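Local atomic coordinates of fumarate reductase iron-sulfur subunit (Mycolicibacterium smegmatis, PDB entry 7D6V), a protein that probably carries electrons from succinate oxidation through its three iron-sulfur clusters toward quinone, as the iron-sulfur subunit of the mycobacterial succinate dehydrogenase Sdh1. Residues G18-Y23 and V86-P91; E26-E31 and I37-A42; C62-N67 and R71-T76; F118-D123 and G127-Q132. All coordinates share one frame; numbering follows the deposited sequence.

How the interactions relate
Interactions 1, 2 and 3 share the 2Fe-2S cluster binding domain, their centres 13 to 15 Å apart. Interactions 1 and 2 both use strand 17-27, and Y23 packs on L40 between them. Both interactions 2 and 3 fall within the loop that interaction 1 closes, 2 coming first along the chain. Interaction 3 supplies two cluster cysteines and joins interaction 1 through a probable hydrogen bond from E65 N to T90 O. Interaction 4 follows, across the chain's centre and about 39 Å from interaction 3, centre to centre. Of the first three contacts only interaction 3 thus supplies cluster ligands, while the fourth belongs to a distant loop against subunit A.

Interaction 1: G18-Y23 and V86-P91; sequences GELHDY and VVTVTP
L20 of strand 17-27 meets T88 and T90 through methyl groups alone. Its CD2 does most of the touching, lying 3.8 Å from T90 CG2 and 3.9 Å from T88 CG2; CD1 adds a more distant approach to the T88 methyl. The leucine lies at roughly a right angle to the T88 side chain. The two threonines offer their methyls by different rotations: chi1 -64° sets T88 OG1 beside the backbone N and leaves CG2 anti to that N, whereas chi1 73° in T90 leaves CG2 anti to the carbonyl carbon. With these rotations both methyls face CD2 of the leucine.

Polar bonding stays within each segment or runs to other parts of the fold. T90 OG1 makes a weak hydrogen bond to P91 O at 3.3 Å, and H21 ND1 makes a similarly weak one to E19 O at 3.5 Å. No hydrogen bond joins the two segments, because strand 4-14 runs between them: E19, H21 and Y23 bond to its backbone from one edge, and V87 bonds to it from the other. L20 packs on R9 and W11 of that middle strand on its way across. Beyond the threonines, L26 of the membrane anchor subunit rests on both T88 and T90.

The backbone pairing with strand 4-14 sets the spacing of this beta-grasp sheet of the plant-type ferredoxin fold, and the leucine joins edge strand 17-27 to the chain just after strand 86-87 by hydrophobic packing. With 107 Å² buried and only aliphatic carbon in touch, the contact has no directional bond to fix its register.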
loop_
_atom_site.group_PDB
_atom_site.type_symbol
_atom_site.label_atom_id
_atom_site.label_comp_id
_atom_site.label_asym_id
_atom_site.label_seq_id
_atom_site.Cartn_x
_atom_site.Cartn_y
_atom_site.Cartn_z
ATOM N N GLY B 18 -20.099 -18.945 -14.915
ATOM C CA GLY B 18 -20.555 -18.222 -13.744
ATOM C C GLY B 18 -21.775 -17.389 -14.054
ATOM O O GLY B 18 -22.289 -17.389 -15.174
ATOM N N GLU B 19 -22.223 -16.662 -13.036
ATOM C CA GLU B 19 -23.495 -15.958 -13.079
ATOM C C GLU B 19 -23.547 -14.971 -11.926
ATOM O O GLU B 19 -22.879 -15.158 -10.907
ATOM C CB GLU B 19 -24.662 -16.947 -12.984
ATOM C CG GLU B 19 -25.967 -16.460 -13.549
ATOM C CD GLU B 19 -27.080 -17.454 -13.312
ATOM O OE1 GLU B 19 -26.882 -18.374 -12.493
ATOM O OE2 GLU B 19 -28.152 -17.316 -13.937
ATOM N N LEU B 20 -24.346 -13.922 -12.096
ATOM C CA LEU B 20 -24.629 -13.004 -11.003
ATOM C C LEU B 20 -25.774 -13.547 -10.161
ATOM O O LEU B 20 -26.718 -14.145 -10.683
ATOM C CB LEU B 20 -24.986 -11.617 -11.534
ATOM C CG LEU B 20 -23.927 -10.851 -12.326
ATOM C CD1 LEU B 20 -24.557 -9.669 -13.037
ATOM C CD2 LEU B 20 -22.800 -10.391 -11.432
ATOM N N HIS B 21 -25.685 -13.338 -8.849
ATOM C CA HIS B 21 -26.688 -13.810 -7.907
ATOM C C HIS B 21 -27.179 -12.648 -7.057
ATOM O O HIS B 21 -26.397 -11.781 -6.664
ATOM C CB HIS B 21 -26.125 -14.918 -7.013
ATOM C CG HIS B 21 -26.062 -16.255 -7.682
ATOM N ND1 HIS B 21 -25.094 -16.580 -8.607
ATOM C CD2 HIS B 21 -26.851 -17.348 -7.563
ATOM C CE1 HIS B 21 -25.288 -17.815 -9.028
ATOM N NE2 HIS B 21 -26.347 -18.305 -8.410
ATOM N N ASP B 22 -28.476 -12.645 -6.762
ATOM C CA ASP B 22 -29.121 -11.554 -6.044
ATOM C C ASP B 22 -29.186 -11.877 -4.556
ATOM O O ASP B 22 -29.789 -12.879 -4.161
ATOM C CB ASP B 22 -30.523 -11.302 -6.597
ATOM C CG ASP B 22 -30.501 -10.615 -7.946
ATOM O OD1 ASP B 22 -29.562 -9.836 -8.203
ATOM O OD2 ASP B 22 -31.423 -10.849 -8.751
ATOM N N TYR B 23 -28.575 -11.024 -3.738
ATOM C CA TYR B 23 -28.597 -11.159 -2.289
ATOM C C TYR B 23 -29.089 -9.864 -1.657
ATOM O O TYR B 23 -28.862 -8.774 -2.184
ATOM C CB TYR B 23 -27.209 -11.505 -1.738
ATOM C CG TYR B 23 -26.625 -12.781 -2.291
ATOM C CD1 TYR B 23 -25.592 -12.750 -3.215
ATOM C CD2 TYR B 23 -27.102 -14.016 -1.884
ATOM C CE1 TYR B 23 -25.057 -13.914 -3.720
ATOM C CE2 TYR B 23 -26.574 -15.180 -2.382
ATOM C CZ TYR B 23 -25.551 -15.126 -3.299
ATOM O OH TYR B 23 -25.024 -16.294 -3.796
ATOM N N VAL B 86 -28.916 -0.969 -7.014
ATOM C CA VAL B 86 -28.343 -2.308 -6.969
ATOM C C VAL B 86 -26.837 -2.205 -7.152
ATOM O O VAL B 86 -26.359 -1.555 -8.087
ATOM C CB VAL B 86 -28.968 -3.213 -8.042
ATOM C CG1 VAL B 86 -28.278 -4.567 -8.061
ATOM C CG2 VAL B 86 -30.452 -3.379 -7.792
ATOM N N VAL B 87 -26.086 -2.848 -6.262
ATOM C CA VAL B 87 -24.628 -2.857 -6.325
ATOM C C VAL B 87 -24.177 -4.215 -6.845
ATOM O O VAL B 87 -24.548 -5.252 -6.288
ATOM C CB VAL B 87 -24.008 -2.551 -4.952
ATOM C CG1 VAL B 87 -22.524 -2.298 -5.089
ATOM C CG2 VAL B 87 -24.692 -1.354 -4.323
ATOM N N THR B 88 -23.370 -4.212 -7.902
ATOM C CA THR B 88 -23.000 -5.428 -8.618
ATOM C C THR B 88 -21.504 -5.671 -8.465
ATOM O O THR B 88 -20.696 -5.005 -9.116
ATOM C CB THR B 88 -23.377 -5.311 -10.091
ATOM O OG1 THR B 88 -24.797 -5.202 -10.208
ATOM C CG2 THR B 88 -22.904 -6.528 -10.863
ATOM N N VAL B 89 -21.139 -6.660 -7.656
ATOM C CA VAL B 89 -19.743 -6.941 -7.340
ATOM C C VAL B 89 -19.296 -8.155 -8.146
ATOM O O VAL B 89 -19.878 -9.239 -8.027
ATOM C CB VAL B 89 -19.548 -7.174 -5.834
ATOM C CG1 VAL B 89 -18.071 -7.155 -5.480
ATOM C CG2 VAL B 89 -20.309 -6.134 -5.037
ATOM N N THR B 90 -18.255 -7.975 -8.945
ATOM C CA THR B 90 -17.680 -8.998 -9.803
ATOM C C THR B 90 -16.173 -9.015 -9.616
ATOM O O THR B 90 -15.588 -8.035 -9.146
ATOM C CB THR B 90 -18.010 -8.752 -11.285
ATOM O OG1 THR B 90 -17.240 -7.650 -11.774
ATOM C CG2 THR B 90 -19.485 -8.466 -11.476
ATOM N N PRO B 91 -15.514 -10.119 -9.960
ATOM C CA PRO B 91 -14.049 -10.148 -9.912
ATOM C C PRO B 91 -13.443 -9.304 -11.023
ATOM O O PRO B 91 -14.127 -8.807 -11.919
ATOM C CB PRO B 91 -13.721 -11.630 -10.096
ATOM C CG PRO B 91 -14.878 -12.165 -10.849
ATOM C CD PRO B 91 -16.070 -11.429 -10.335
#

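Interaction 2: E26-E31 and I37-A42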
loop_
_atom_site.group_PDB
_atom_site.type_symbol
_atom_site.label_atom_id
_atom_site.label_comp_id
_atom_site.label_asym_id
_atom_site.label_seq_id
_atom_site.Cartn_x
_atom_site.Cartn_y
_atom_site.Cartn_z
ATOM N N GLU B 26 -28.178 -6.341 5.084
ATOM C CA GLU B 26 -28.395 -5.155 5.898
ATOM C C GLU B 26 -27.160 -4.263 5.884
ATOM O O GLU B 26 -26.045 -4.732 6.125
ATOM C CB GLU B 26 -28.736 -5.568 7.327
ATOM C CG GLU B 26 -28.951 -4.422 8.283
ATOM C CD GLU B 26 -28.547 -4.778 9.699
ATOM O OE1 GLU B 26 -27.330 -4.821 9.976
ATOM O OE2 GLU B 26 -29.444 -5.015 10.536
ATOM N N VAL B 27 -27.359 -2.977 5.608
ATOM C CA VAL B 27 -26.276 -2.004 5.517
ATOM C C VAL B 27 -26.460 -0.965 6.613
ATOM O O VAL B 27 -27.562 -0.439 6.794
ATOM C CB VAL B 27 -26.229 -1.334 4.133
ATOM C CG1 VAL B 27 -25.147 -0.269 4.090
ATOM C CG2 VAL B 27 -25.985 -2.369 3.059
ATOM N N ASN B 28 -25.387 -0.680 7.341
ATOM C CA ASN B 28 -25.366 0.377 8.339
ATOM C C ASN B 28 -24.575 1.576 7.825
ATOM O O ASN B 28 -23.820 1.489 6.857
ATOM C CB ASN B 28 -24.767 -0.125 9.655
ATOM C CG ASN B 28 -25.605 -1.201 10.302
ATOM O OD1 ASN B 28 -26.630 -0.917 10.916
ATOM N ND2 ASN B 28 -25.169 -2.447 10.175
ATOM N N ASP B 29 -24.764 2.710 8.494
ATOM C CA ASP B 29 -24.046 3.924 8.131
ATOM C C ASP B 29 -22.559 3.775 8.430
ATOM O O ASP B 29 -22.175 3.339 9.518
ATOM C CB ASP B 29 -24.614 5.121 8.887
ATOM C CG ASP B 29 -25.949 5.578 8.341
ATOM O OD1 ASP B 29 -26.029 5.887 7.134
ATOM O OD2 ASP B 29 -26.921 5.629 9.121
ATOM N N GLY B 30 -21.725 4.136 7.461
ATOM C CA GLY B 30 -20.290 4.132 7.653
ATOM C C GLY B 30 -19.580 2.837 7.335
ATOM O O GLY B 30 -18.441 2.652 7.778
ATOM N N GLU B 31 -20.201 1.937 6.581
ATOM C CA GLU B 31 -19.615 0.643 6.269
ATOM C C GLU B 31 -19.159 0.603 4.819
ATOM O O GLU B 31 -19.787 1.196 3.943
ATOM C CB GLU B 31 -20.610 -0.484 6.527
ATOM C CG GLU B 31 -20.951 -0.660 7.986
ATOM C CD GLU B 31 -21.954 -1.757 8.210
ATOM O OE1 GLU B 31 -22.480 -2.288 7.211
ATOM O OE2 GLU B 31 -22.218 -2.091 9.382
ATOM N N ILE B 37 -19.776 -7.687 2.370
ATOM C CA ILE B 37 -19.377 -9.012 1.904
ATOM C C ILE B 37 -19.114 -9.937 3.085
ATOM O O ILE B 37 -19.483 -11.116 3.062
ATOM C CB ILE B 37 -18.151 -8.903 0.978
ATOM C CG1 ILE B 37 -18.477 -8.028 -0.231
ATOM C CG2 ILE B 37 -17.698 -10.274 0.522
ATOM C CD1 ILE B 37 -19.480 -8.638 -1.178
ATOM N N HIS B 38 -18.466 -9.421 4.132
ATOM C CA HIS B 38 -18.215 -10.226 5.324
ATOM C C HIS B 38 -19.514 -10.634 6.006
ATOM O O HIS B 38 -19.651 -11.773 6.470
ATOM C CB HIS B 38 -17.324 -9.456 6.296
ATOM C CG HIS B 38 -15.894 -9.373 5.866
ATOM N ND1 HIS B 38 -14.989 -8.521 6.459
ATOM C CD2 HIS B 38 -15.213 -10.033 4.901
ATOM C CE1 HIS B 38 -13.811 -8.661 5.877
ATOM N NE2 HIS B 38 -13.921 -9.572 4.928
ATOM N N ARG B 39 -20.475 -9.712 6.093
ATOM C CA ARG B 39 -21.771 -10.048 6.672
ATOM C C ARG B 39 -22.489 -11.105 5.842
ATOM O O ARG B 39 -23.105 -12.028 6.391
ATOM C CB ARG B 39 -22.631 -8.795 6.803
ATOM C CG ARG B 39 -23.815 -8.967 7.732
ATOM C CD ARG B 39 -24.737 -7.768 7.697
ATOM N NE ARG B 39 -24.002 -6.513 7.595
ATOM C CZ ARG B 39 -23.480 -5.864 8.630
ATOM N NH1 ARG B 39 -23.604 -6.354 9.855
ATOM N NH2 ARG B 39 -22.829 -4.727 8.441
ATOM N N LEU B 40 -22.418 -10.988 4.516
ATOM C CA LEU B 40 -23.019 -11.995 3.648
ATOM C C LEU B 40 -22.349 -13.352 3.833
ATOM O O LEU B 40 -23.018 -14.391 3.811
ATOM C CB LEU B 40 -22.933 -11.537 2.194
ATOM C CG LEU B 40 -23.646 -12.387 1.149
ATOM C CD1 LEU B 40 -25.144 -12.327 1.346
ATOM C CD2 LEU B 40 -23.265 -11.926 -0.245
ATOM N N GLN B 41 -21.027 -13.360 4.003
ATOM C CA GLN B 41 -20.314 -14.606 4.269
ATOM C C GLN B 41 -20.753 -15.230 5.584
ATOM O O GLN B 41 -20.976 -16.442 5.663
ATOM C CB GLN B 41 -18.811 -14.350 4.294
ATOM C CG GLN B 41 -18.082 -14.771 3.047
ATOM C CD GLN B 41 -16.591 -14.602 3.181
ATOM O OE1 GLN B 41 -16.114 -13.924 4.087
ATOM N NE2 GLN B 41 -15.842 -15.224 2.283
ATOM N N ALA B 42 -20.875 -14.418 6.631
ATOM C CA ALA B 42 -21.205 -14.942 7.948
ATOM C C ALA B 42 -22.681 -15.265 8.112
ATOM O O ALA B 42 -23.043 -15.933 9.086
ATOM C CB ALA B 42 -20.773 -13.950 9.028
#
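E31 and R39 form the tight part of this contact. E31 OE1 and R39 NH2 make a salt bridge at 2.8 Å with the carboxylate and guanidinium planes only 13° apart, though the N-H is bent (120° at hydrogen) and counts as a weak hydrogen bond. R39 NH2 in fact faces both oxygens, with E31 OE2 at 2.9 Å. R39 gets there with CG anti to its backbone N (chi1 -164°) and a kink at chi3.

N28 braces the acid: its ND2 donates to E31 OE2 at 3.1 Å and also to E26 OE1 at 3.2 Å, while its OD1 is bonded to T3. One amide nitrogen thus ties two carboxylates together beside a single arginine, which probably offsets part of their charge.

The carboxylate of E26 is held more loosely. Its OE1 stands over a face of the guanidinium, 4.0 Å from R39 NH1, an attraction of charge with no N-H aimed at it.

A type II turn from N28 to E31, with G30 at its third position, brings the chain round from strand 17-27 toward helix 33-43. V25 of that strand packs on R39, L257 of subunit A lies against both E31 and R39, and S258 of subunit A bonds G30 O, so strand, turn and helix meet along the subunit boundary.

Interaction 3: C62-N67 and R71-T76. With FES (Fe2/s2 (inorganic) cluster), chain E.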
loop_
_atom_site.group_PDB
_atom_site.type_symbol
_atom_site.label_atom_id
_atom_site.label_comp_id
_atom_site.label_asym_id
_atom_site.label_seq_id
_atom_site.Cartn_x
_atom_site.Cartn_y
_atom_site.Cartn_z
ATOM N N CYS B 62 -7.989 -6.890 -1.711
ATOM C CA CYS B 62 -9.410 -6.767 -2.042
ATOM C C CYS B 62 -9.791 -6.056 -3.336
ATOM O O CYS B 62 -10.816 -5.376 -3.389
ATOM C CB CYS B 62 -10.162 -6.125 -0.870
ATOM S SG CYS B 62 -10.020 -4.324 -0.789
ATOM N N SER B 63 -8.983 -6.205 -4.377
ATOM C CA SER B 63 -9.323 -5.593 -5.654
ATOM C C SER B 63 -10.509 -6.307 -6.290
ATOM O O SER B 63 -10.521 -7.536 -6.400
ATOM C CB SER B 63 -8.121 -5.631 -6.593
ATOM O OG SER B 63 -7.010 -4.968 -6.023
ATOM N N ALA B 64 -11.505 -5.536 -6.713
ATOM C CA ALA B 64 -12.651 -6.075 -7.432
ATOM C C ALA B 64 -13.170 -4.988 -8.362
ATOM O O ALA B 64 -12.551 -3.934 -8.513
ATOM C CB ALA B 64 -13.727 -6.569 -6.458
ATOM N N GLU B 65 -14.305 -5.246 -9.000
ATOM C CA GLU B 65 -14.993 -4.247 -9.814
ATOM C C GLU B 65 -16.352 -4.020 -9.166
ATOM O O GLU B 65 -17.260 -4.846 -9.300
ATOM C CB GLU B 65 -15.099 -4.699 -11.263
ATOM C CG GLU B 65 -13.740 -4.922 -11.903
ATOM C CD GLU B 65 -13.818 -5.201 -13.383
ATOM O OE1 GLU B 65 -14.909 -5.034 -13.966
ATOM O OE2 GLU B 65 -12.788 -5.590 -13.967
ATOM N N ILE B 66 -16.488 -2.892 -8.467
ATOM C CA ILE B 66 -17.546 -2.753 -7.472
ATOM C C ILE B 66 -18.889 -2.475 -8.126
ATOM O O ILE B 66 -19.910 -3.044 -7.726
ATOM C CB ILE B 66 -17.178 -1.666 -6.449
ATOM C CG1 ILE B 66 -16.080 -2.179 -5.523
ATOM C CG2 ILE B 66 -18.394 -1.262 -5.641
ATOM C CD1 ILE B 66 -16.372 -3.537 -4.966
ATOM N N ASN B 67 -18.940 -1.563 -9.088
ATOM C CA ASN B 67 -20.168 -1.372 -9.851
ATOM C C ASN B 67 -19.819 -1.108 -11.313
ATOM O O ASN B 67 -20.364 -0.215 -11.961
ATOM C CB ASN B 67 -21.011 -0.258 -9.237
ATOM C CG ASN B 67 -22.436 -0.274 -9.728
ATOM O OD1 ASN B 67 -22.804 -1.094 -10.563
ATOM N ND2 ASN B 67 -23.256 0.614 -9.186
ATOM N N ARG B 71 -12.109 -1.144 -8.096
ATOM C CA ARG B 71 -11.979 -0.522 -6.790
ATOM C C ARG B 71 -11.363 -1.504 -5.802
ATOM O O ARG B 71 -11.173 -2.688 -6.093
ATOM C CB ARG B 71 -13.339 -0.053 -6.254
ATOM C CG ARG B 71 -14.054 0.992 -7.084
ATOM C CD ARG B 71 -13.283 2.289 -7.102
ATOM N NE ARG B 71 -13.027 2.777 -5.751
ATOM C CZ ARG B 71 -13.871 3.525 -5.049
ATOM N NH1 ARG B 71 -15.040 3.875 -5.564
ATOM N NH2 ARG B 71 -13.543 3.916 -3.827
ATOM N N LEU B 72 -11.036 -0.983 -4.623
ATOM C CA LEU B 72 -10.764 -1.802 -3.453
ATOM C C LEU B 72 -12.048 -1.929 -2.645
ATOM O O LEU B 72 -12.725 -0.930 -2.393
ATOM C CB LEU B 72 -9.661 -1.193 -2.590
ATOM C CG LEU B 72 -8.245 -1.095 -3.150
ATOM C CD1 LEU B 72 -7.378 -0.300 -2.198
ATOM C CD2 LEU B 72 -7.657 -2.472 -3.384
ATOM N N MET B 73 -12.386 -3.158 -2.254
ATOM C CA MET B 73 -13.626 -3.372 -1.518
ATOM C C MET B 73 -13.577 -2.740 -0.134
ATOM O O MET B 73 -14.603 -2.269 0.365
ATOM C CB MET B 73 -13.923 -4.866 -1.417
ATOM C CG MET B 73 -14.504 -5.457 -2.687
ATOM S SD MET B 73 -14.916 -7.204 -2.567
ATOM C CE MET B 73 -13.296 -7.942 -2.728
ATOM N N CYS B 74 -12.392 -2.700 0.466
ATOM C CA CYS B 74 -12.225 -2.128 1.802
ATOM C C CYS B 74 -12.187 -0.598 1.820
ATOM O O CYS B 74 -12.087 0.009 2.886
ATOM C CB CYS B 74 -10.965 -2.689 2.466
ATOM S SG CYS B 74 -9.463 -1.738 2.141
ATOM N N MET B 75 -12.266 0.021 0.646
ATOM C CA MET B 75 -12.238 1.472 0.553
ATOM C C MET B 75 -13.460 2.067 -0.132
ATOM O O MET B 75 -13.513 3.288 -0.307
ATOM C CB MET B 75 -10.972 1.932 -0.182
ATOM C CG MET B 75 -9.680 1.628 0.555
ATOM S SD MET B 75 -9.552 2.419 2.166
ATOM C CE MET B 75 -9.383 4.134 1.693
ATOM N N THR B 76 -14.441 1.257 -0.519
ATOM C CA THR B 76 -15.622 1.749 -1.218
ATOM C C THR B 76 -16.716 2.040 -0.197
ATOM O O THR B 76 -17.175 1.135 0.502
ATOM C CB THR B 76 -16.096 0.739 -2.258
ATOM O OG1 THR B 76 -14.980 0.324 -3.054
ATOM C CG2 THR B 76 -17.142 1.357 -3.164
HETATM FE FE1 FES E . -5.726 -4.933 2.132
HETATM FE FE2 FES E . -8.345 -3.716 0.959
HETATM S S1 FES E . -7.881 -5.522 2.191
HETATM S S2 FES E . -6.171 -3.469 0.502
#
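C62 SG does two jobs: it binds an iron of the 2Fe-2S cluster, FE2, at 2.5 Å, and it accepts a hydrogen bond from the backbone N of C74, 3.1 Å away and nearly straight (166°). C74 SG binds the same iron at 2.6 Å, so the residue that donates to one thiolate supplies the other. C62 places its sulfur between its own backbone N and carbonyl carbon (chi1 80°), turned to the facing chain. Such an N-H to thiolate bond would probably ease the negative charge on sulfur and so influence the cluster's potential.

One residue before C74, M73 N donates to C62 O at 2.9 Å. Next come the two bonds of the A64 and R71 pair, A64 N to R71 O and R71 N to A64 O; S63 and L72 form the adjoining non-hydrogen-bonded pair. This is the short antiparallel hairpin 63-65/70-72 of the plant-type ferredoxin fold, and C54 and C59 in the preceding loop belong to the same cluster pocket.

On the face of A64 and R71, I66 folds back beneath the hairpin. Its CG1 lies 3.5 Å from R71 CB, its CD1 is as close to M73 CG, and its CG2 slides past the T76 methyl. M73 CE in turn reaches the A64 methyl. L72 O receives T76 OG1 at 2.7 Å and M75 N from the opposite face of its carbonyl plane, curling the chain around C74. V33 and L34 of helix 33-43 pack against this side.

Interaction 4: F118-D123 and G127-Q132; sequences FTPPKD and GEYRMQ
Y129 reaches across to P120 and F118. Its hydroxyl oxygen OH lies 3.2 Å from P120 CB and a little farther from CG, meeting the CB-CG edge of the proline ring. Alongside, Y129 CE2 and F118 CZ stand 4.4 Å apart, each close to the plane of the other ring, so the aromatics meet edge against edge without stacking. No hydrogen bond crosses between the segments; the contact is light, with 94 Å² buried, just over half of it on the tyrosine.

The placing of these groups begins with the tyrosine torsion: CG is anti to the carbonyl carbon (chi1 -77°), which carries the ring from its own chain toward P120. On the other side, the backbone N of P120 sits 3.9 Å above the F118 ring, offset toward its rim, and so the phenylalanine leans under the chain that presents the proline.

Farther out, L124 and L185 pack on Y129, H183 meets the F118 ring obliquely, and D186 accepts a hydrogen bond from T119 N. T103 of subunit A touches both aromatic residues, and R110 of subunit A bonds M131 O.

Both segments lack regular helix or strand and belong to one long loop between helix 107-112 and helix 133-142. The arrangement is that of a connecting loop folded back on itself, with proline and aromatic side chains packed between its two limbs where it runs along the neighbouring subunit A, far from the 2Fe-2S site.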
loop_
_atom_site.group_PDB
_atom_site.type_symbol
_atom_site.label_atom_id
_atom_site.label_comp_id
_atom_site.label_asym_id
_atom_site.label_seq_id
_atom_site.Cartn_x
_atom_site.Cartn_y
_atom_site.Cartn_z
ATOM N N PHE B 118 17.428 -3.467 -8.892
ATOM C CA PHE B 118 18.304 -2.368 -8.516
ATOM C C PHE B 118 19.757 -2.823 -8.522
ATOM O O PHE B 118 20.104 -3.848 -7.931
ATOM C CB PHE B 118 17.913 -1.842 -7.136
ATOM C CG PHE B 118 18.937 -0.935 -6.518
ATOM C CD1 PHE B 118 19.686 -1.357 -5.436
ATOM C CD2 PHE B 118 19.144 0.337 -7.013
ATOM C CE1 PHE B 118 20.623 -0.530 -4.866
ATOM C CE2 PHE B 118 20.081 1.166 -6.447
ATOM C CZ PHE B 118 20.819 0.735 -5.372
ATOM N N THR B 119 20.602 -2.059 -9.201
ATOM C CA THR B 119 22.031 -2.359 -9.287
ATOM C C THR B 119 22.832 -1.188 -8.740
ATOM O O THR B 119 22.927 -0.141 -9.406
ATOM C CB THR B 119 22.438 -2.655 -10.729
ATOM O OG1 THR B 119 21.499 -3.565 -11.312
ATOM C CG2 THR B 119 23.818 -3.277 -10.773
ATOM N N PRO B 120 23.411 -1.302 -7.551
ATOM C CA PRO B 120 24.245 -0.226 -7.026
ATOM C C PRO B 120 25.653 -0.315 -7.585
ATOM O O PRO B 120 26.028 -1.341 -8.173
ATOM C CB PRO B 120 24.228 -0.483 -5.515
ATOM C CG PRO B 120 24.074 -1.958 -5.404
ATOM C CD PRO B 120 23.267 -2.412 -6.593
ATOM N N PRO B 121 26.456 0.739 -7.447
ATOM C CA PRO B 121 27.870 0.632 -7.825
ATOM C C PRO B 121 28.567 -0.433 -6.993
ATOM O O PRO B 121 28.302 -0.585 -5.799
ATOM C CB PRO B 121 28.421 2.030 -7.533
ATOM C CG PRO B 121 27.232 2.920 -7.569
ATOM C CD PRO B 121 26.092 2.108 -7.050
ATOM N N LYS B 122 29.465 -1.179 -7.630
ATOM C CA LYS B 122 30.121 -2.285 -6.937
ATOM C C LYS B 122 31.418 -1.842 -6.267
ATOM O O LYS B 122 32.462 -2.482 -6.376
ATOM C CB LYS B 122 30.369 -3.431 -7.910
ATOM C CG LYS B 122 29.100 -3.996 -8.522
ATOM C CD LYS B 122 28.177 -4.547 -7.444
ATOM C CE LYS B 122 26.799 -4.865 -7.999
ATOM N NZ LYS B 122 26.008 -3.636 -8.260
ATOM N N ASP B 123 31.339 -0.720 -5.558
ATOM C CA ASP B 123 32.336 -0.331 -4.567
ATOM C C ASP B 123 31.727 0.266 -3.310
ATOM O O ASP B 123 32.397 0.284 -2.272
ATOM C CB ASP B 123 33.335 0.671 -5.160
ATOM C CG ASP B 123 32.667 1.939 -5.654
ATOM O OD1 ASP B 123 31.449 1.908 -5.926
ATOM O OD2 ASP B 123 33.361 2.970 -5.762
ATOM N N GLY B 127 26.908 1.358 4.653
ATOM C CA GLY B 127 26.773 2.571 5.427
ATOM C C GLY B 127 27.223 3.838 4.739
ATOM O O GLY B 127 27.142 4.917 5.334
ATOM N N GLU B 128 27.690 3.750 3.494
ATOM C CA GLU B 128 28.305 4.876 2.805
ATOM C C GLU B 128 27.431 5.452 1.698
ATOM O O GLU B 128 27.909 6.273 0.912
ATOM C CB GLU B 128 29.665 4.464 2.241
ATOM N N TYR B 129 26.167 5.046 1.615
ATOM C CA TYR B 129 25.265 5.615 0.625
ATOM C C TYR B 129 24.926 7.057 0.981
ATOM O O TYR B 129 24.708 7.388 2.149
ATOM C CB TYR B 129 23.982 4.789 0.532
ATOM C CG TYR B 129 24.108 3.487 -0.230
ATOM C CD1 TYR B 129 25.178 2.630 -0.021
ATOM C CD2 TYR B 129 23.143 3.111 -1.152
ATOM C CE1 TYR B 129 25.289 1.447 -0.713
ATOM C CE2 TYR B 129 23.245 1.927 -1.850
ATOM C CZ TYR B 129 24.320 1.100 -1.625
ATOM O OH TYR B 129 24.425 -0.081 -2.318
ATOM N N ARG B 130 24.882 7.919 -0.032
ATOM C CA ARG B 130 24.516 9.319 0.154
ATOM C C ARG B 130 23.548 9.722 -0.946
ATOM O O ARG B 130 23.890 9.648 -2.129
ATOM C CB ARG B 130 25.745 10.232 0.134
ATOM C CG ARG B 130 26.735 9.981 1.246
ATOM C CD ARG B 130 26.188 10.397 2.596
ATOM N NE ARG B 130 27.093 9.998 3.667
ATOM C CZ ARG B 130 26.942 8.908 4.408
ATOM N NH1 ARG B 130 25.913 8.101 4.201
ATOM N NH2 ARG B 130 27.821 8.622 5.355
ATOM N N MET B 131 22.351 10.149 -0.559
ATOM C CA MET B 131 21.355 10.632 -1.501
ATOM C C MET B 131 20.666 11.854 -0.921
ATOM O O MET B 131 20.333 11.882 0.265
ATOM C CB MET B 131 20.313 9.554 -1.824
ATOM C CG MET B 131 20.890 8.280 -2.415
ATOM S SD MET B 131 19.642 7.024 -2.726
ATOM C CE MET B 131 19.592 6.209 -1.138
ATOM N N GLN B 132 20.455 12.862 -1.757
ATOM C CA GLN B 132 19.688 14.034 -1.367
ATOM C C GLN B 132 18.200 13.788 -1.601
ATOM O O GLN B 132 17.804 12.964 -2.426
ATOM C CB GLN B 132 20.158 15.266 -2.138
ATOM C CG GLN B 132 21.628 15.601 -1.931
ATOM C CD GLN B 132 21.936 16.046 -0.513
ATOM O OE1 GLN B 132 21.136 16.729 0.121
ATOM N NE2 GLN B 132 23.100 15.660 -0.012
#